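Local coordinates for protein beta-1,3-1,4-glucanase (PDB 5H4R) that hydrolyses mixed-linkage beta-1,3-1,4-glucans such as lichenan, as a lichenase of glycoside hydrolase family 5, at residues H272-R275 with A280-A283; Y162-W167 with V222-S227; L70-A75 with H104-G109. The protein carries 1 engineered substitution. All coordinates share one frame; numbering follows the deposited sequence.

In the fold
All three contacts belong to one (beta/alpha)8 barrel, but only contact 1 reaches the bound sugar. There Tyr274 and Leu281, both members of the glycan pocket, touch two linked glucose units. Contact 2 joins two helices of the outer layer; its centre lies about 31 Å from that of contact 1, on the opposite side of the chain's centre. Contact 3 forms the third corner of a triangle, about 27 Å from contact 1 and about 20 Å from contact 2, centre to centre. The side chain of Tyr72 in contact 3 is about 10 Å from a bound glucose. Contacts 2 and 3 touch directly: Ile166 CD1 meets Val107 CG1 at 3.9 Å, and Tyr162 OH lies 3.5 Å from His104 N.

Contact 1: residues H272-R275 with A280-A283; sequences HAYR and ALQA. With BGC (beta-D-glucopyranose), chain B; BGC (beta-D-glucopyranose), chain C.
Tyr274 overlaps Leu281 with its CB and the base of its ring, CB to CB being 3.8 Å, in the sugar-binding mouth of a (beta/alpha)8 (TIM) barrel. The chain leaves strand 267-272, makes an inverse gamma turn centred on Tyr274, closed by a weak Arg275 N to Ala273 O bond, and returns after the short helix 277-280. Ala280 CB packs on the turn, 3.8 Å from Tyr274 C. Arg275 leads off the other way, to a salt bridge with Glu247.

Leu281 has CG anti to its backbone N (chi1 177°), which carries the forked end past the tyrosine ring to the ligand. Its two methyls divide the sugar between them: CD1 is 3.8 Å from O6 of the chain B glucose, whereas CD2 is 3.6 Å from O5 of the chain C glucose. Both are van der Waals contacts of methyls with sugar oxygens, with no hydrogen bond from the Leu281 side chain. Tyr274 likewise spans both units, with CE1 3.5 Å from C6 of the chain C glucose. The phenol is fixed at its far end by a hydrogen bond to Glu326 OE1, another residue of the glycan pocket, and in that position Tyr274 OH stands 3.1 Å from the ring oxygen O5 of the chain B glucose.

Contact 2: residues Y162-W167 with V222-S227; sequences YVKSIW and VDTVRS
Thr224 pushes its branched end against the backbone of helix 156-173, where Lys164 and Trp167 receive it one turn apart. With chi1 at -66°, OG1 sits beside the threonine's own backbone N and CG2 anti to it; OG1 is thereby turned back to hydrogen-bond the carbonyl of Val220 one turn earlier, satisfying the hydroxyl within its own helix, and it also lies against Lys164 CG. The methyl packs on the facing helix: Thr224 CG2 is 3.6 Å from Lys164 O and 3.9 Å from Trp167 CB.

Lys164 crosses the threonine at about a right angle. Its CG comes 3.7 Å from Thr224 OG1, and beyond that point the chain runs extended and leads away from helix 205-226, so only its root takes part.

Trp167 starts toward the partner helix, but chi1 of -83° swings the indole off into the protein. There NE1 bonds the carbonyl of Ala185, which fixes the rotation of the ring, and CE3 keeps a looser contact with Val225 CG2 at 4.3 Å. Val225 in turn touches Leu237 of strand 237-240.

Within the 222-227 segment, Ser227 OG donates a 2.7 Å hydrogen bond to Thr224 O. The short axes approach to 9.2 Å and run nearly parallel, at 26°. Neighbouring helices running the same way, one after strand 135-139 and the next after strand 181-184, are characteristic of the outer layer of a (beta/alpha)8 barrel.

Contact 3: residues L70-A75 with H104-G109; sequences LLYETA and HNHVTG
Asn105 OD1 accepts a hydrogen bond from the backbone N of Phe61 while resting 3.6 Å from Tyr72 CE1. Tyr72 OH bonds the carbonyl oxygen of the same Phe61, so both side chains are tied to the backbone of one residue, through its N and its O, and are held in place against each other. The amide of Asn105 lies nearly flat to the phenol ring, the two planes being 12° apart, and its CB forms a CH-pi contact over the ring face, 4.2 Å from the Tyr72 centroid.

His106 meets the ring in another way. It is an offset edge-to-face pair: the imidazole turns its edge to the face of Tyr72, with planes at 81° and centroids 5.1 Å apart. The closest approach is His106 CE1 to Tyr72 CD2, at 3.6 Å. A hydrogen bond from ND1 to Glu69 OE1 limits rotation of the imidazole.

The contact thus joins the short helical turn 72-75 to the loop that follows barrel strand 96-99. His106 also stacks on Trp118 of helix 116-131, which Tyr72 touches too, and the chain then continues into strand 107-108, paired antiparallel with 113-114 just ahead of that helix.

Contact 1: residues H272-R275 with A280-A283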
ATOM      1  N   HIS A 272       4.060   0.832  -5.115  1.00  7.96           N
ATOM      2  CA  HIS A 272       2.936   0.085  -5.674  1.00  8.41           C
ATOM      3  C   HIS A 272       3.308  -0.297  -7.095  1.00 12.47           C
ATOM      4  O   HIS A 272       3.933   0.501  -7.797  1.00 11.83           O
ATOM      5  CB  HIS A 272       1.668   0.898  -5.707  1.00 11.94           C
ATOM      6  CG  HIS A 272       1.219   1.330  -4.362  1.00  9.30           C
ATOM      7  ND1 HIS A 272       0.169   2.194  -4.169  1.00 14.76           N
ATOM      8  CD2 HIS A 272       1.702   1.029  -3.134  1.00  9.48           C
ATOM      9  CE1 HIS A 272       0.011   2.395  -2.873  1.00 15.41           C
ATOM     10  NE2 HIS A 272       0.922   1.692  -2.220  1.00 13.15           N
ATOM     11  N   ALA A 273       2.917  -1.502  -7.532  1.00 12.02           N
ATOM     12  CA  ALA A 273       3.389  -1.959  -8.851  1.00 11.56           C
ATOM     13  C   ALA A 273       2.459  -3.055  -9.378  1.00  7.67           C
ATOM     14  O   ALA A 273       2.717  -4.247  -9.196  1.00  9.96           O
ATOM     15  CB  ALA A 273       4.810  -2.445  -8.774  1.00 12.51           C
ATOM     16  N   TYR A 274       1.414  -2.624 -10.082  1.00  9.63           N
ATOM     17  CA  TYR A 274       0.505  -3.552 -10.754  1.00  6.81           C
ATOM     18  C   TYR A 274       1.079  -3.773 -12.148  1.00 11.86           C
ATOM     19  O   TYR A 274       0.711  -3.120 -13.115  1.00 10.81           O
ATOM     20  CB  TYR A 274      -0.897  -2.983 -10.799  1.00  7.57           C
ATOM     21  CG  TYR A 274      -1.573  -2.710  -9.471  1.00  8.90           C
ATOM     22  CD1 TYR A 274      -1.337  -1.543  -8.763  1.00 11.49           C
ATOM     23  CD2 TYR A 274      -2.510  -3.578  -8.972  1.00  7.74           C
ATOM     24  CE1 TYR A 274      -1.997  -1.273  -7.570  1.00  8.94           C
ATOM     25  CE2 TYR A 274      -3.195  -3.315  -7.807  1.00  8.15           C
ATOM     26  CZ  TYR A 274      -2.925  -2.175  -7.084  1.00  8.90           C
ATOM     27  OH  TYR A 274      -3.623  -1.910  -5.936  1.00 10.25           O
ATOM     28  N   ARG A 275       2.057  -4.658 -12.217  1.00  9.36           N
ATOM     29  CA  ARG A 275       2.884  -4.834 -13.400  1.00  8.23           C
ATOM     30  C   ARG A 275       2.977  -6.305 -13.753  1.00  8.61           C
ATOM     31  O   ARG A 275       3.080  -7.159 -12.858  1.00  9.97           O
ATOM     32  CB  ARG A 275       4.274  -4.277 -13.180  1.00 11.83           C
ATOM     33  CG  ARG A 275       4.177  -2.811 -12.825  1.00 13.15           C
ATOM     34  CD  ARG A 275       5.411  -2.105 -13.071  1.00 17.56           C
ATOM     35  NE  ARG A 275       5.210  -0.693 -12.752  1.00 17.44           N
ATOM     36  CZ  ARG A 275       6.169   0.207 -12.781  1.00 13.30           C
ATOM     37  NH1 ARG A 275       7.403  -0.152 -13.113  1.00 15.58           N
ATOM     38  NH2 ARG A 275       5.876   1.470 -12.458  1.00 15.48           N
ATOM     39  N   ALA A 280      -2.293  -6.699 -15.504  1.00  8.01           N
ATOM     40  CA  ALA A 280      -2.710  -6.669 -14.109  1.00  6.85           C
ATOM     41  C   ALA A 280      -3.786  -5.635 -13.808  1.00  7.23           C
ATOM     42  O   ALA A 280      -4.669  -5.894 -12.992  1.00  9.42           O
ATOM     43  CB  ALA A 280      -1.491  -6.393 -13.252  1.00  8.92           C
ATOM     44  N   LEU A 281      -3.714  -4.464 -14.429  1.00  9.22           N
ATOM     45  CA  LEU A 281      -4.520  -3.326 -13.997  1.00  8.06           C
ATOM     46  C   LEU A 281      -5.335  -2.698 -15.119  1.00 10.75           C
ATOM     47  O   LEU A 281      -6.450  -2.241 -14.871  1.00 10.10           O
ATOM     48  CB  LEU A 281      -3.606  -2.302 -13.348  1.00  7.55           C
ATOM     49  CG  LEU A 281      -4.245  -0.994 -12.892  1.00 10.67           C
ATOM     50  CD1 LEU A 281      -5.319  -1.254 -11.875  1.00 12.07           C
ATOM     51  CD2 LEU A 281      -3.149  -0.093 -12.308  1.00 12.06           C
ATOM     52  N   GLN A 282      -4.823  -2.673 -16.352  1.00  8.55           N
ATOM     53  CA  GLN A 282      -5.596  -2.142 -17.465  1.00 10.50           C
ATOM     54  C   GLN A 282      -6.916  -2.890 -17.600  1.00  8.56           C
ATOM     55  O   GLN A 282      -6.975  -4.113 -17.463  1.00  9.97           O
ATOM     56  CB  GLN A 282      -4.796  -2.237 -18.771  1.00  8.55           C
ATOM     57  CG  GLN A 282      -5.441  -1.499 -19.900  1.00 11.67           C
ATOM     58  CD  GLN A 282      -4.512  -1.347 -21.095  1.00 23.69           C
ATOM     59  OE1 GLN A 282      -3.540  -2.083 -21.236  1.00 14.84           O
ATOM     60  NE2 GLN A 282      -4.807  -0.388 -21.957  1.00 25.67           N
ATOM     61  N   ALA A 283      -7.993  -2.142 -17.855  1.00  8.65           N
ATOM     62  CA  ALA A 283      -9.300  -2.759 -17.898  1.00  8.38           C
ATOM     63  C   ALA A 283      -9.407  -3.643 -19.128  1.00 11.16           C
ATOM     64  O   ALA A 283      -8.846  -3.321 -20.180  1.00 13.20           O
ATOM     65  CB  ALA A 283     -10.410  -1.712 -17.934  1.00 13.52           C
TER
HETATM   66  C2  BGC B   2      -4.814   2.855  -5.228  1.00  6.55           C
HETATM   67  C3  BGC B   2      -6.021   2.024  -4.834  1.00  6.79           C
HETATM   68  C4  BGC B   2      -6.665   1.533  -6.119  1.00  9.30           C
HETATM   69  C5  BGC B   2      -5.710   0.470  -6.659  1.00 10.55           C
HETATM   70  C6  BGC B   2      -6.205  -0.136  -7.977  1.00 11.43           C
HETATM   71  C1  BGC B   2      -4.085   2.340  -6.482  1.00 14.78           C
HETATM   72  O2  BGC B   2      -3.920   2.979  -4.101  1.00  8.28           O
HETATM   73  O3  BGC B   2      -6.899   2.873  -4.101  1.00  9.08           O
HETATM   74  O4  BGC B   2      -7.917   0.939  -5.792  1.00  9.49           O
HETATM   75  O5  BGC B   2      -4.394   0.994  -6.847  1.00 13.36           O
HETATM   76  O6  BGC B   2      -6.542   0.848  -8.960  1.00 11.48           O
HETATM   77  C2  BGC C   1      -4.535   3.523 -11.243  1.00 14.56           C
HETATM   78  C3  BGC C   1      -4.930   3.730  -9.782  1.00 12.43           C
HETATM   79  C4  BGC C   1      -4.078   2.848  -8.866  1.00 13.70           C
HETATM   80  C5  BGC C   1      -2.595   3.116  -9.147  1.00 12.64           C
HETATM   81  C6  BGC C   1      -1.613   2.082  -8.582  1.00 30.59           C
HETATM   82  C1  BGC C   1      -3.044   3.818 -11.418  1.00 13.72           C
HETATM   83  O1  BGC C   1      -2.578   3.543 -12.752  1.00 23.94           O
HETATM   84  O2  BGC C   1      -5.352   4.386 -12.045  1.00 20.83           O
HETATM   85  O3  BGC C   1      -6.308   3.397  -9.609  1.00 17.52           O
HETATM   86  O4  BGC C   1      -4.482   3.227  -7.534  1.00 15.79           O
HETATM   87  O5  BGC C   1      -2.358   2.953 -10.533  1.00 24.57           O
HETATM   88  O6  BGC C   1      -0.274   2.295  -9.109  1.00 18.53           O

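Contact 2: residues Y162-W167 with V222-S227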
ATOM      1  N   TYR A 162      -1.812  19.760   6.893  1.00 10.11           N
ATOM      2  CA  TYR A 162      -2.619  18.542   6.847  1.00 11.78           C
ATOM      3  C   TYR A 162      -1.832  17.327   7.320  1.00 12.27           C
ATOM      4  O   TYR A 162      -2.310  16.557   8.163  1.00 10.60           O
ATOM      5  CB  TYR A 162      -3.137  18.323   5.416  1.00 14.03           C
ATOM      6  CG  TYR A 162      -4.135  17.188   5.301  1.00 10.75           C
ATOM      7  CD1 TYR A 162      -5.405  17.318   5.825  1.00 11.39           C
ATOM      8  CD2 TYR A 162      -3.811  15.979   4.659  1.00 11.90           C
ATOM      9  CE1 TYR A 162      -6.332  16.307   5.740  1.00 11.89           C
ATOM     10  CE2 TYR A 162      -4.760  14.944   4.574  1.00 10.50           C
ATOM     11  CZ  TYR A 162      -6.016  15.129   5.108  1.00 11.45           C
ATOM     12  OH  TYR A 162      -6.999  14.161   5.064  1.00 12.49           O
ATOM     13  N   VAL A 163      -0.628  17.127   6.779  1.00 12.16           N
ATOM     14  CA  VAL A 163       0.220  16.015   7.219  1.00 12.85           C
ATOM     15  C   VAL A 163       0.489  16.119   8.718  1.00 11.07           C
ATOM     16  O   VAL A 163       0.318  15.146   9.466  1.00 12.18           O
ATOM     17  CB  VAL A 163       1.526  15.987   6.398  1.00 11.77           C
ATOM     18  CG1 VAL A 163       2.506  14.945   6.955  1.00 11.53           C
ATOM     19  CG2 VAL A 163       1.231  15.698   4.946  1.00 12.78           C
ATOM     20  N   LYS A 164       0.890  17.310   9.188  1.00 11.61           N
ATOM     21  CA  LYS A 164       1.152  17.506  10.618  1.00 11.46           C
ATOM     22  C   LYS A 164      -0.073  17.158  11.452  1.00 13.95           C
ATOM     23  O   LYS A 164       0.029  16.446  12.459  1.00 13.73           O
ATOM     24  CB  LYS A 164       1.588  18.944  10.892  1.00 13.04           C
ATOM     25  CG  LYS A 164       2.999  19.274  10.498  1.00 22.04           C
ATOM     26  CD  LYS A 164       3.418  20.627  11.091  1.00 34.75           C
ATOM     27  CE  LYS A 164       4.836  20.992  10.683  1.00 46.42           C
ATOM     28  NZ  LYS A 164       5.228  22.344  11.156  1.00 43.26           N
ATOM     29  N   SER A 165      -1.247  17.651  11.057  1.00 10.14           N
ATOM     30  CA  SER A 165      -2.427  17.476  11.896  1.00  9.71           C
ATOM     31  C   SER A 165      -2.923  16.043  11.888  1.00  9.54           C
ATOM     32  O   SER A 165      -3.215  15.475  12.950  1.00 11.28           O
ATOM     33  CB  SER A 165      -3.561  18.392  11.474  1.00 13.54           C
ATOM     34  OG  SER A 165      -4.634  18.174  12.381  1.00 15.77           O
ATOM     35  N   ILE A 166      -3.085  15.448  10.699  1.00  9.50           N
ATOM     36  CA  ILE A 166      -3.522  14.056  10.634  1.00  9.75           C
ATOM     37  C   ILE A 166      -2.573  13.162  11.415  1.00 11.88           C
ATOM     38  O   ILE A 166      -3.018  12.342  12.229  1.00 11.99           O
ATOM     39  CB  ILE A 166      -3.659  13.579   9.177  1.00  9.23           C
ATOM     40  CG1 ILE A 166      -4.753  14.351   8.435  1.00 11.39           C
ATOM     41  CG2 ILE A 166      -3.944  12.077   9.124  1.00 10.36           C
ATOM     42  CD1 ILE A 166      -6.184  14.211   8.992  1.00 17.47           C
ATOM     43  N   TRP A 167      -1.260  13.293  11.176  1.00 11.34           N
ATOM     44  CA  TRP A 167      -0.346  12.348  11.787  1.00  9.93           C
ATOM     45  C   TRP A 167      -0.131  12.630  13.262  1.00 12.79           C
ATOM     46  O   TRP A 167       0.079  11.681  14.014  1.00 12.14           O
ATOM     47  CB  TRP A 167       0.972  12.272  11.008  1.00 10.12           C
ATOM     48  CG  TRP A 167       0.796  11.346   9.854  1.00  7.99           C
ATOM     49  CD1 TRP A 167       0.818  11.652   8.511  1.00 10.61           C
ATOM     50  CD2 TRP A 167       0.505   9.944   9.937  1.00  7.65           C
ATOM     51  NE1 TRP A 167       0.560  10.530   7.772  1.00 10.86           N
ATOM     52  CE2 TRP A 167       0.368   9.466   8.614  1.00  8.89           C
ATOM     53  CE3 TRP A 167       0.357   9.046  10.998  1.00 10.10           C
ATOM     54  CZ2 TRP A 167       0.086   8.138   8.331  1.00  9.09           C
ATOM     55  CZ3 TRP A 167       0.075   7.721  10.713  1.00 11.98           C
ATOM     56  CH2 TRP A 167      -0.055   7.282   9.390  1.00  9.66           C
ATOM     57  N   VAL A 222       7.698  12.180   9.146  1.00 10.02           N
ATOM     58  CA  VAL A 222       8.603  11.524  10.086  1.00 10.13           C
ATOM     59  C   VAL A 222       8.761  12.371  11.341  1.00 13.07           C
ATOM     60  O   VAL A 222       8.643  11.871  12.470  1.00 10.04           O
ATOM     61  CB  VAL A 222       9.956  11.234   9.422  1.00 11.72           C
ATOM     62  CG1 VAL A 222      10.973  10.710  10.430  1.00 11.28           C
ATOM     63  CG2 VAL A 222       9.757  10.231   8.300  1.00 13.57           C
ATOM     64  N   ASP A 223       9.039  13.665  11.169  1.00 11.48           N
ATOM     65  CA  ASP A 223       9.262  14.523  12.326  1.00 14.12           C
ATOM     66  C   ASP A 223       8.025  14.555  13.215  1.00 12.67           C
ATOM     67  O   ASP A 223       8.124  14.547  14.450  1.00 13.03           O
ATOM     68  CB  ASP A 223       9.633  15.938  11.876  1.00 15.39           C
ATOM     69  CG  ASP A 223      11.007  16.020  11.199  1.00 20.07           C
ATOM     70  OD1 ASP A 223      11.804  15.073  11.330  1.00 25.55           O
ATOM     71  OD2 ASP A 223      11.301  17.067  10.575  1.00 23.32           O
ATOM     72  N   THR A 224       6.841  14.601  12.598  1.00 11.10           N
ATOM     73  CA  THR A 224       5.605  14.663  13.373  1.00 10.75           C
ATOM     74  C   THR A 224       5.427  13.399  14.195  1.00 11.40           C
ATOM     75  O   THR A 224       5.124  13.460  15.395  1.00 12.28           O
ATOM     76  CB  THR A 224       4.416  14.869  12.422  1.00 12.71           C
ATOM     77  OG1 THR A 224       4.532  16.159  11.803  1.00 13.74           O
ATOM     78  CG2 THR A 224       3.104  14.795  13.158  1.00 15.30           C
ATOM     79  N   VAL A 225       5.613  12.244  13.567  1.00 11.46           N
ATOM     80  CA  VAL A 225       5.416  10.981  14.274  1.00  9.30           C
ATOM     81  C   VAL A 225       6.411  10.858  15.425  1.00  9.45           C
ATOM     82  O   VAL A 225       6.046  10.468  16.538  1.00 11.05           O
ATOM     83  CB  VAL A 225       5.530   9.794  13.306  1.00  9.37           C
ATOM     84  CG1 VAL A 225       5.548   8.473  14.088  1.00 13.86           C
ATOM     85  CG2 VAL A 225       4.375   9.814  12.311  1.00  9.89           C
ATOM     86  N   ARG A 226       7.689  11.109  15.153  1.00 11.36           N
ATOM     87  CA  ARG A 226       8.699  10.913  16.182  1.00 11.81           C
ATOM     88  C   ARG A 226       8.455  11.818  17.384  1.00 14.73           C
ATOM     89  O   ARG A 226       8.810  11.464  18.526  1.00 14.69           O
ATOM     90  CB  ARG A 226      10.083  11.164  15.610  1.00 12.37           C
ATOM     91  CG  ARG A 226      10.494  10.237  14.474  1.00 14.04           C
ATOM     92  CD  ARG A 226      10.319   8.798  14.828  1.00 14.60           C
ATOM     93  NE  ARG A 226      10.960   7.916  13.845  1.00 13.82           N
ATOM     94  CZ  ARG A 226      10.583   6.665  13.610  1.00 14.55           C
ATOM     95  NH1 ARG A 226       9.549   6.146  14.264  1.00 14.73           N
ATOM     96  NH2 ARG A 226      11.245   5.940  12.716  1.00 13.18           N
ATOM     97  N   SER A 227       7.886  13.003  17.149  1.00 12.59           N
ATOM     98  CA  SER A 227       7.691  13.975  18.223  1.00 14.30           C
ATOM     99  C   SER A 227       6.607  13.573  19.211  1.00 14.69           C
ATOM    100  O   SER A 227       6.534  14.182  20.286  1.00 15.80           O
ATOM    101  CB  SER A 227       7.357  15.350  17.627  1.00 15.74           C
ATOM    102  OG  SER A 227       6.029  15.376  17.119  1.00 17.42           O
TER

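Contact 3: residues L70-A75 with H104-G109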
ATOM      1  N   LEU A  70     -19.836   6.852   9.381  1.00 13.67           N
ATOM      2  CA  LEU A  70     -19.237   5.529   9.434  1.00 14.79           C
ATOM      3  C   LEU A  70     -19.627   4.679   8.232  1.00 15.42           C
ATOM      4  O   LEU A  70     -18.926   3.716   7.921  1.00 12.70           O
ATOM      5  CB  LEU A  70     -19.617   4.829  10.738  1.00 15.13           C
ATOM      6  CG  LEU A  70     -19.085   5.428  12.038  1.00 27.90           C
ATOM      7  CD1 LEU A  70     -19.255   4.423  13.163  1.00 22.79           C
ATOM      8  CD2 LEU A  70     -17.646   5.819  11.923  1.00 18.68           C
ATOM      9  N   LEU A  71     -20.716   5.026   7.535  1.00 15.08           N
ATOM     10  CA  LEU A  71     -21.107   4.280   6.347  1.00 13.59           C
ATOM     11  C   LEU A  71     -20.129   4.448   5.186  1.00 14.18           C
ATOM     12  O   LEU A  71     -20.234   3.707   4.206  1.00 14.35           O
ATOM     13  CB  LEU A  71     -22.534   4.688   5.945  1.00 16.66           C
ATOM     14  CG  LEU A  71     -23.591   4.280   6.977  1.00 22.92           C
ATOM     15  CD1 LEU A  71     -24.955   4.878   6.667  1.00 31.69           C
ATOM     16  CD2 LEU A  71     -23.705   2.782   7.079  1.00 26.24           C
ATOM     17  N   TYR A  72     -19.157   5.363   5.274  1.00 12.62           N
ATOM     18  CA  TYR A  72     -18.076   5.347   4.296  1.00 12.10           C
ATOM     19  C   TYR A  72     -17.359   4.002   4.307  1.00 12.86           C
ATOM     20  O   TYR A  72     -16.900   3.544   3.264  1.00 10.85           O
ATOM     21  CB  TYR A  72     -17.079   6.480   4.553  1.00 12.41           C
ATOM     22  CG  TYR A  72     -17.458   7.788   3.874  1.00 11.89           C
ATOM     23  CD1 TYR A  72     -17.124   8.035   2.541  1.00 16.08           C
ATOM     24  CD2 TYR A  72     -18.170   8.761   4.554  1.00 14.18           C
ATOM     25  CE1 TYR A  72     -17.475   9.240   1.926  1.00 15.76           C
ATOM     26  CE2 TYR A  72     -18.525   9.942   3.951  1.00 13.44           C
ATOM     27  CZ  TYR A  72     -18.195  10.181   2.639  1.00 14.86           C
ATOM     28  OH  TYR A  72     -18.574  11.400   2.089  1.00 15.03           O
ATOM     29  N   GLU A  73     -17.277   3.347   5.469  1.00 12.80           N
ATOM     30  CA  GLU A  73     -16.587   2.062   5.548  1.00 12.13           C
ATOM     31  C   GLU A  73     -17.152   1.045   4.566  1.00 13.17           C
ATOM     32  O   GLU A  73     -16.419   0.170   4.090  1.00 12.10           O
ATOM     33  CB  GLU A  73     -16.687   1.496   6.971  1.00 11.90           C
ATOM     34  CG  GLU A  73     -15.883   0.189   7.145  1.00 11.78           C
ATOM     35  CD  GLU A  73     -16.089  -0.513   8.490  1.00 13.50           C
ATOM     36  OE1 GLU A  73     -16.653   0.086   9.433  1.00 12.81           O
ATOM     37  OE2 GLU A  73     -15.706  -1.706   8.578  1.00 12.53           O
ATOM     38  N   THR A  74     -18.460   1.095   4.304  1.00 12.79           N
ATOM     39  CA  THR A  74     -19.118   0.074   3.501  1.00 11.56           C
ATOM     40  C   THR A  74     -19.677   0.594   2.189  1.00 10.79           C
ATOM     41  O   THR A  74     -20.249  -0.183   1.420  1.00 13.70           O
ATOM     42  CB  THR A  74     -20.234  -0.584   4.320  1.00 17.53           C
ATOM     43  OG1 THR A  74     -21.160   0.410   4.796  1.00 14.63           O
ATOM     44  CG2 THR A  74     -19.625  -1.289   5.505  1.00 15.58           C
ATOM     45  N   ALA A  75     -19.499   1.880   1.900  1.00 10.86           N
ATOM     46  CA  ALA A  75     -20.090   2.457   0.697  1.00 12.93           C
ATOM     47  C   ALA A  75     -19.617   1.756  -0.577  1.00 12.60           C
ATOM     48  O   ALA A  75     -20.366   1.665  -1.557  1.00 13.57           O
ATOM     49  CB  ALA A  75     -19.759   3.942   0.617  1.00 13.99           C
ATOM     50  N   HIS A 104     -10.233  12.804   4.587  1.00  9.72           N
ATOM     51  CA  HIS A 104     -10.708  14.159   4.295  1.00 11.47           C
ATOM     52  C   HIS A 104     -12.220  14.309   4.410  1.00 10.46           C
ATOM     53  O   HIS A 104     -12.691  15.445   4.591  1.00 14.02           O
ATOM     54  CB  HIS A 104     -10.222  14.629   2.913  1.00 10.51           C
ATOM     55  CG  HIS A 104     -10.990  14.074   1.752  1.00 10.86           C
ATOM     56  ND1 HIS A 104     -10.569  12.965   1.046  1.00 13.08           N
ATOM     57  CD2 HIS A 104     -12.118  14.501   1.139  1.00 14.52           C
ATOM     58  CE1 HIS A 104     -11.418  12.722   0.065  1.00 12.95           C
ATOM     59  NE2 HIS A 104     -12.365  13.642   0.093  1.00 13.40           N
ATOM     60  N   ASN A 105     -13.001  13.220   4.326  1.00 11.27           N
ATOM     61  CA  ASN A 105     -14.435  13.312   4.569  1.00 11.28           C
ATOM     62  C   ASN A 105     -14.777  13.205   6.039  1.00 12.61           C
ATOM     63  O   ASN A 105     -15.966  13.125   6.381  1.00 14.97           O
ATOM     64  CB  ASN A 105     -15.204  12.223   3.805  1.00 10.96           C
ATOM     65  CG  ASN A 105     -15.105  12.373   2.308  1.00 12.97           C
ATOM     66  OD1 ASN A 105     -14.650  11.456   1.622  1.00 16.45           O
ATOM     67  ND2 ASN A 105     -15.535  13.515   1.786  1.00 15.99           N
ATOM     68  N   HIS A 106     -13.762  13.249   6.910  1.00 12.70           N
ATOM     69  CA  HIS A 106     -13.929  13.006   8.331  1.00 13.91           C
ATOM     70  C   HIS A 106     -13.197  14.039   9.181  1.00 14.48           C
ATOM     71  O   HIS A 106     -12.891  13.767  10.347  1.00 14.65           O
ATOM     72  CB  HIS A 106     -13.432  11.600   8.655  1.00 10.65           C
ATOM     73  CG  HIS A 106     -14.054  10.554   7.789  1.00 12.56           C
ATOM     74  ND1 HIS A 106     -15.348  10.115   7.978  1.00 14.74           N
ATOM     75  CD2 HIS A 106     -13.584   9.891   6.703  1.00 12.87           C
ATOM     76  CE1 HIS A 106     -15.646   9.223   7.049  1.00 11.13           C
ATOM     77  NE2 HIS A 106     -14.589   9.063   6.264  1.00 11.12           N
ATOM     78  N   VAL A 107     -12.922  15.222   8.625  1.00 12.70           N
ATOM     79  CA  VAL A 107     -12.229  16.270   9.352  1.00 13.06           C
ATOM     80  C   VAL A 107     -13.065  17.540   9.329  1.00 18.44           C
ATOM     81  O   VAL A 107     -13.847  17.795   8.406  1.00 18.29           O
ATOM     82  CB  VAL A 107     -10.818  16.533   8.775  1.00 13.50           C
ATOM     83  CG1 VAL A 107      -9.953  15.325   8.981  1.00 15.63           C
ATOM     84  CG2 VAL A 107     -10.890  16.926   7.304  1.00 16.46           C
ATOM     85  N   THR A 108     -12.927  18.323  10.391  1.00 14.39           N
ATOM     86  CA  THR A 108     -13.630  19.584  10.491  1.00 17.06           C
ATOM     87  C   THR A 108     -12.678  20.620  11.060  1.00 22.35           C
ATOM     88  O   THR A 108     -11.690  20.291  11.717  1.00 17.10           O
ATOM     89  CB  THR A 108     -14.879  19.468  11.375  1.00 26.45           C
ATOM     90  OG1 THR A 108     -14.484  19.182  12.718  1.00 25.63           O
ATOM     91  CG2 THR A 108     -15.791  18.357  10.893  1.00 27.22           C
ATOM     92  N   GLY A 109     -12.981  21.883  10.790  1.00 24.24           N
ATOM     93  CA  GLY A 109     -12.215  22.972  11.349  1.00 23.48           C
ATOM     94  C   GLY A 109     -10.928  23.261  10.600  1.00 22.89           C
ATOM     95  O   GLY A 109     -10.433  22.475   9.780  1.00 30.68           O
TER